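Local coordinates for protein Rho-class glutathione S-transferase (Laternula elliptica, PDB 3QAV) that probably conjugates glutathione to electrophilic substrates, as glutathione S-transferases do, using a glutathione site in its thioredoxin-like N-terminal domain, at residues F28-S33 / V78-D83; W39-V44 / N89-I94. All coordinates share one frame; numbering follows the deposited sequence.

Contact 1: residues F28-S33 / V78-D83; sequences FVYWGS and VPTFTD
Phe28 faces Thr82 and Tyr30 faces Thr80 as the two hydrogen-bonded pairs of an antiparallel ladder, with Val29 and Phe81 the non-hydrogen-bonded pair between them. These are the two central strands of the thioredoxin-like sheet of the glutathione transferase N-terminal domain, their axes 4.9 Å apart and only 7° off exact antiparallel. At the outer pair, Phe28 N gives its hydrogen to Thr82 O at 2.8 Å, and Thr82 N returns a bond to Phe28 O. Farther in, Tyr30 N reaches Thr80 O at 2.9 Å. Tyr30 CG lies beside its own backbone N (chi1 -65°), which carries the CD1 edge of the ring to 3.7 Å from that same Thr80 O, near the ring plane. On the face of Val29 and Phe81, Val29 CB meets the edge of the Phe81 ring at CD1, 4.2 Å away. Past the ladder, a cis peptide joins Val78 to Pro79, the cis-proline loop of the thioredoxin fold, and Val78 is a glutathione-binding residue. Val78 CG1 lies 3.8 Å from Gly32 N, while its side chain also touches Cys38 and Phe59; an alanine here would probably open a gap among these neighbours and leave the cis-proline loop less firmly held at the binding site. Helix 67-72 packs on Tyr30 and Thr80, and strand 53-56 lies along the other edge of 28-31, where Glu54 takes the Trp31 indole N-H. Phe28 CE1 sits 3.4 Å above the plane of the Tyr30 ring, over its centre.

Contact 2: residues W39-V44 / N89-I94; sequences WKVLLV and NESTAI
Val41 and Ser91 bring the two backbones closest, with CA atoms 6.5 Å apart, where the middle of helix 36-47 passes the first turn of helix 91-101. Glu90 is the N-cap of the second helix, and its carbonyl receives the first-turn bond from Ile94 N. Between the helices, Val41 and Ile94 form the apolar half of the contact: their side chains cross at about a right angle, and Val41 CG2 meets Ile94 CG2 at 3.7 Å. Lys40 supplies the polar half. Its chain runs past Ser91, with CD 3.3 Å from Ser91 OG, and a bend at chi3 (61°) carries the ammonium group on to Thr92, where NZ donates to OG1 at 2.9 Å. Ser91 OG, turned away from its backbone N (chi1 164°), is hydrogen-bonded to Pro37 O, one helical turn before Val41. Outside the two segments, Phe187 makes a cation-pi contact with Lys40, and Phe123 of the second subunit packs on Thr92. Thr92 OG1 and the Phe187 ring hold the ammonium group beside a helix N-terminus; that charge and the helix end together would probably make the potential around Ser91 positive, consistent with an anionic ligand such as glutathione binding there.

Contacts 1 and 2, centred 8 Å apart, show how a thioredoxin-like domain builds a ligand site where sheet meets helices. Strand 28-31 leads directly into helix 36-47, and strand 80-83 reaches helix 91-101 through strand 86-88, so the same two chain regions pair twice. Phe81 CB rests 3.5 Å from Ile94 CD1, and Trp31 CE2 lies 3.7 Å from Leu42 CD1, packing the sheet onto both helices. Each contact gives one residue to the glutathione site, Val78 and Ser91; Ser35, Lys65 and Gln77 complete the known set. The nearest side-chain atoms of Pro79 and Ser91 are about 4 Å apart, joining the cis-proline loop to the helix start.

Contact 1: residues F28-S33 / V78-D83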
loop_
_atom_site.group_PDB
_atom_site.type_symbol
_atom_site.label_atom_id
_atom_site.label_comp_id
_atom_site.label_asym_id
_atom_site.label_seq_id
_atom_site.Cartn_x
_atom_site.Cartn_y
_atom_site.Cartn_z
ATOM N N PHE A 28 -4.713 21.572 6.773
ATOM C CA PHE A 28 -5.327 21.252 8.053
ATOM C C PHE A 28 -5.360 19.734 8.133
ATOM O O PHE A 28 -5.822 19.069 7.203
ATOM C CB PHE A 28 -6.748 21.809 8.139
ATOM C CG PHE A 28 -7.378 21.641 9.493
ATOM C CD1 PHE A 28 -7.792 20.387 9.933
ATOM C CD2 PHE A 28 -7.522 22.735 10.348
ATOM C CE1 PHE A 28 -8.342 20.219 11.211
ATOM C CE2 PHE A 28 -8.070 22.579 11.627
ATOM C CZ PHE A 28 -8.480 21.317 12.059
ATOM N N VAL A 29 -4.873 19.182 9.237
ATOM C CA VAL A 29 -4.844 17.735 9.372
ATOM C C VAL A 29 -5.465 17.177 10.646
ATOM O O VAL A 29 -5.103 17.577 11.757
ATOM C CB VAL A 29 -3.396 17.217 9.254
ATOM C CG1 VAL A 29 -2.491 18.007 10.173
ATOM C CG2 VAL A 29 -3.336 15.741 9.601
ATOM N N TYR A 30 -6.422 16.266 10.465
ATOM C CA TYR A 30 -7.073 15.588 11.580
ATOM C C TYR A 30 -6.249 14.320 11.744
ATOM O O TYR A 30 -6.045 13.587 10.772
ATOM C CB TYR A 30 -8.511 15.181 11.239
ATOM C CG TYR A 30 -9.478 16.318 10.997
ATOM C CD1 TYR A 30 -9.544 16.950 9.757
ATOM C CD2 TYR A 30 -10.345 16.747 12.008
ATOM C CE1 TYR A 30 -10.453 17.985 9.524
ATOM C CE2 TYR A 30 -11.258 17.781 11.786
ATOM C CZ TYR A 30 -11.306 18.393 10.542
ATOM O OH TYR A 30 -12.212 19.398 10.305
ATOM N N TRP A 31 -5.780 14.053 12.957
ATOM C CA TRP A 31 -4.964 12.872 13.188
ATOM C C TRP A 31 -5.024 12.397 14.630
ATOM O O TRP A 31 -5.474 13.121 15.518
ATOM C CB TRP A 31 -3.510 13.159 12.819
ATOM C CG TRP A 31 -2.889 14.233 13.654
ATOM C CD1 TRP A 31 -2.991 15.581 13.464
ATOM C CD2 TRP A 31 -2.043 14.050 14.792
ATOM N NE1 TRP A 31 -2.252 16.251 14.411
ATOM C CE2 TRP A 31 -1.660 15.335 15.239
ATOM C CE3 TRP A 31 -1.568 12.926 15.479
ATOM C CZ2 TRP A 31 -0.821 15.527 16.343
ATOM C CZ3 TRP A 31 -0.735 13.115 16.579
ATOM C CH2 TRP A 31 -0.370 14.405 16.998
ATOM N N GLY A 32 -4.536 11.183 14.857
ATOM C CA GLY A 32 -4.549 10.616 16.193
ATOM C C GLY A 32 -3.205 10.070 16.630
ATOM O O GLY A 32 -2.329 9.789 15.805
ATOM N N SER A 33 -3.051 9.908 17.941
ATOM C CA SER A 33 -1.810 9.418 18.524
ATOM C C SER A 33 -1.555 7.934 18.284
ATOM O O SER A 33 -2.462 7.108 18.418
ATOM C CB SER A 33 -1.801 9.703 20.033
ATOM O OG SER A 33 -0.566 9.337 20.622
ATOM N N VAL A 78 -8.554 8.327 10.034
ATOM C CA VAL A 78 -7.599 9.402 10.175
ATOM C C VAL A 78 -6.301 8.807 9.616
ATOM O O VAL A 78 -6.066 7.614 9.747
ATOM C CB VAL A 78 -7.485 9.805 11.670
ATOM C CG1 VAL A 78 -6.364 9.064 12.357
ATOM C CG2 VAL A 78 -7.342 11.296 11.782
ATOM N N PRO A 79 -5.441 9.629 8.997
ATOM C CA PRO A 79 -5.582 11.069 8.786
ATOM C C PRO A 79 -6.566 11.504 7.708
ATOM O O PRO A 79 -6.785 10.810 6.717
ATOM C CB PRO A 79 -4.165 11.490 8.429
ATOM C CG PRO A 79 -3.730 10.346 7.563
ATOM C CD PRO A 79 -4.179 9.150 8.410
ATOM N N THR A 80 -7.166 12.665 7.936
ATOM C CA THR A 80 -8.070 13.286 6.985
ATOM C C THR A 80 -7.360 14.622 6.824
ATOM O O THR A 80 -6.955 15.242 7.806
ATOM C CB THR A 80 -9.483 13.471 7.554
ATOM O OG1 THR A 80 -10.098 12.188 7.702
ATOM C CG2 THR A 80 -10.327 14.317 6.608
ATOM N N PHE A 81 -7.202 15.059 5.587
ATOM C CA PHE A 81 -6.448 16.267 5.317
ATOM C C PHE A 81 -7.112 17.192 4.311
ATOM O O PHE A 81 -7.711 16.731 3.345
ATOM C CB PHE A 81 -5.071 15.824 4.798
ATOM C CG PHE A 81 -4.211 16.932 4.256
ATOM C CD1 PHE A 81 -3.201 17.488 5.032
ATOM C CD2 PHE A 81 -4.360 17.365 2.945
ATOM C CE1 PHE A 81 -2.346 18.456 4.508
ATOM C CE2 PHE A 81 -3.512 18.332 2.414
ATOM C CZ PHE A 81 -2.504 18.877 3.196
ATOM N N THR A 82 -7.006 18.497 4.554
ATOM C CA THR A 82 -7.532 19.499 3.634
ATOM C C THR A 82 -6.459 20.566 3.420
ATOM O O THR A 82 -5.585 20.779 4.269
ATOM C CB THR A 82 -8.792 20.205 4.166
ATOM O OG1 THR A 82 -8.441 21.047 5.271
ATOM C CG2 THR A 82 -9.836 19.187 4.599
ATOM N N ASP A 83 -6.524 21.225 2.273
ATOM C CA ASP A 83 -5.586 22.285 1.931
ATOM C C ASP A 83 -6.328 23.190 0.958
ATOM O O ASP A 83 -6.287 22.988 -0.259
ATOM C CB ASP A 83 -4.331 21.714 1.265
ATOM C CG ASP A 83 -3.249 22.760 1.076
ATOM O OD1 ASP A 83 -2.221 22.450 0.440
ATOM O OD2 ASP A 83 -3.425 23.893 1.566
#

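Contact 2: residues W39-V44 / N89-I94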
loop_
_atom_site.group_PDB
_atom_site.type_symbol
_atom_site.label_atom_id
_atom_site.label_comp_id
_atom_site.label_asym_id
_atom_site.label_seq_id
_atom_site.Cartn_x
_atom_site.Cartn_y
_atom_site.Cartn_z
ATOM N N TRP A 39 1.451 9.789 11.442
ATOM C CA TRP A 39 2.836 10.187 11.678
ATOM C C TRP A 39 3.506 10.535 10.363
ATOM O O TRP A 39 4.214 11.526 10.270
ATOM C CB TRP A 39 3.603 9.052 12.370
ATOM C CG TRP A 39 4.792 9.508 13.164
ATOM C CD1 TRP A 39 5.464 10.694 13.036
ATOM C CD2 TRP A 39 5.475 8.768 14.185
ATOM N NE1 TRP A 39 6.522 10.733 13.915
ATOM C CE2 TRP A 39 6.552 9.564 14.630
ATOM C CE3 TRP A 39 5.281 7.509 14.766
ATOM C CZ2 TRP A 39 7.438 9.141 15.633
ATOM C CZ3 TRP A 39 6.157 7.087 15.761
ATOM C CH2 TRP A 39 7.226 7.905 16.184
ATOM N N LYS A 40 3.275 9.714 9.344
ATOM C CA LYS A 40 3.852 9.947 8.022
ATOM C C LYS A 40 3.552 11.368 7.565
ATOM O O LYS A 40 4.445 12.106 7.127
ATOM C CB LYS A 40 3.261 8.967 7.006
ATOM C CG LYS A 40 3.797 7.544 7.074
ATOM C CD LYS A 40 2.901 6.577 6.289
ATOM C CE LYS A 40 2.812 6.930 4.807
ATOM N NZ LYS A 40 1.887 6.021 4.037
ATOM N N VAL A 41 2.283 11.747 7.669
ATOM C CA VAL A 41 1.843 13.071 7.263
ATOM C C VAL A 41 2.500 14.202 8.064
ATOM O O VAL A 41 2.946 15.192 7.487
ATOM C CB VAL A 41 0.298 13.191 7.362
ATOM C CG1 VAL A 41 -0.141 14.607 7.009
ATOM C CG2 VAL A 41 -0.353 12.206 6.371
ATOM N N LEU A 42 2.570 14.051 9.385
ATOM C CA LEU A 42 3.172 15.085 10.223
ATOM C C LEU A 42 4.654 15.259 9.904
ATOM O O LEU A 42 5.171 16.381 9.913
ATOM C CB LEU A 42 2.997 14.742 11.702
ATOM C CG LEU A 42 1.548 14.603 12.209
ATOM C CD1 LEU A 42 1.560 14.264 13.698
ATOM C CD2 LEU A 42 0.782 15.899 11.958
ATOM N N LEU A 43 5.334 14.148 9.627
ATOM C CA LEU A 43 6.756 14.186 9.311
ATOM C C LEU A 43 7.014 14.931 8.012
ATOM O O LEU A 43 7.941 15.725 7.923
ATOM C CB LEU A 43 7.326 12.766 9.218
ATOM C CG LEU A 43 7.639 12.079 10.548
ATOM C CD1 LEU A 43 8.267 10.724 10.284
ATOM C CD2 LEU A 43 8.602 12.947 11.352
ATOM N N VAL A 44 6.205 14.661 6.996
ATOM C CA VAL A 44 6.370 15.350 5.716
ATOM C C VAL A 44 6.175 16.855 5.906
ATOM O O VAL A 44 6.964 17.652 5.413
ATOM C CB VAL A 44 5.349 14.855 4.670
ATOM C CG1 VAL A 44 5.402 15.744 3.426
ATOM C CG2 VAL A 44 5.646 13.423 4.300
ATOM N N ASN A 89 -7.342 11.995 1.687
ATOM C CA ASN A 89 -7.317 11.159 2.881
ATOM C C ASN A 89 -6.245 10.076 2.988
ATOM O O ASN A 89 -5.604 9.946 4.031
ATOM C CB ASN A 89 -8.692 10.528 3.095
ATOM C CG ASN A 89 -9.779 11.563 3.279
ATOM O OD1 ASN A 89 -9.638 12.485 4.079
ATOM N ND2 ASN A 89 -10.871 11.416 2.543
ATOM N N GLU A 90 -6.046 9.278 1.950
ATOM C CA GLU A 90 -5.028 8.238 2.055
ATOM C C GLU A 90 -3.679 8.853 2.427
ATOM O O GLU A 90 -3.184 9.764 1.751
ATOM C CB GLU A 90 -4.900 7.464 0.748
ATOM C CG GLU A 90 -6.023 6.467 0.474
ATOM C CD GLU A 90 -6.094 5.350 1.505
ATOM O OE1 GLU A 90 -5.022 4.889 1.974
ATOM O OE2 GLU A 90 -7.224 4.921 1.838
ATOM N N SER A 91 -3.099 8.356 3.513
ATOM C CA SER A 91 -1.806 8.834 3.997
ATOM C C SER A 91 -0.753 8.985 2.894
ATOM O O SER A 91 -0.066 10.008 2.812
ATOM C CB SER A 91 -1.282 7.876 5.069
ATOM O OG SER A 91 0.100 8.075 5.304
ATOM N N THR A 92 -0.610 7.965 2.058
ATOM C CA THR A 92 0.374 8.013 0.984
ATOM C C THR A 92 0.014 9.097 -0.032
ATOM O O THR A 92 0.890 9.819 -0.522
ATOM C CB THR A 92 0.488 6.635 0.298
ATOM O OG1 THR A 92 0.952 5.681 1.261
ATOM C CG2 THR A 92 1.461 6.676 -0.885
ATOM N N ALA A 93 -1.277 9.234 -0.322
ATOM C CA ALA A 93 -1.725 10.242 -1.268
ATOM C C ALA A 93 -1.443 11.632 -0.719
ATOM O O ALA A 93 -1.064 12.529 -1.464
ATOM C CB ALA A 93 -3.216 10.084 -1.541
ATOM N N ILE A 94 -1.644 11.813 0.583
ATOM C CA ILE A 94 -1.397 13.099 1.210
ATOM C C ILE A 94 0.085 13.464 1.054
ATOM O O ILE A 94 0.429 14.587 0.669
ATOM C CB ILE A 94 -1.765 13.060 2.711
ATOM C CG1 ILE A 94 -3.290 12.955 2.878
ATOM C CG2 ILE A 94 -1.232 14.295 3.406
ATOM C CD1 ILE A 94 -3.727 12.660 4.291
#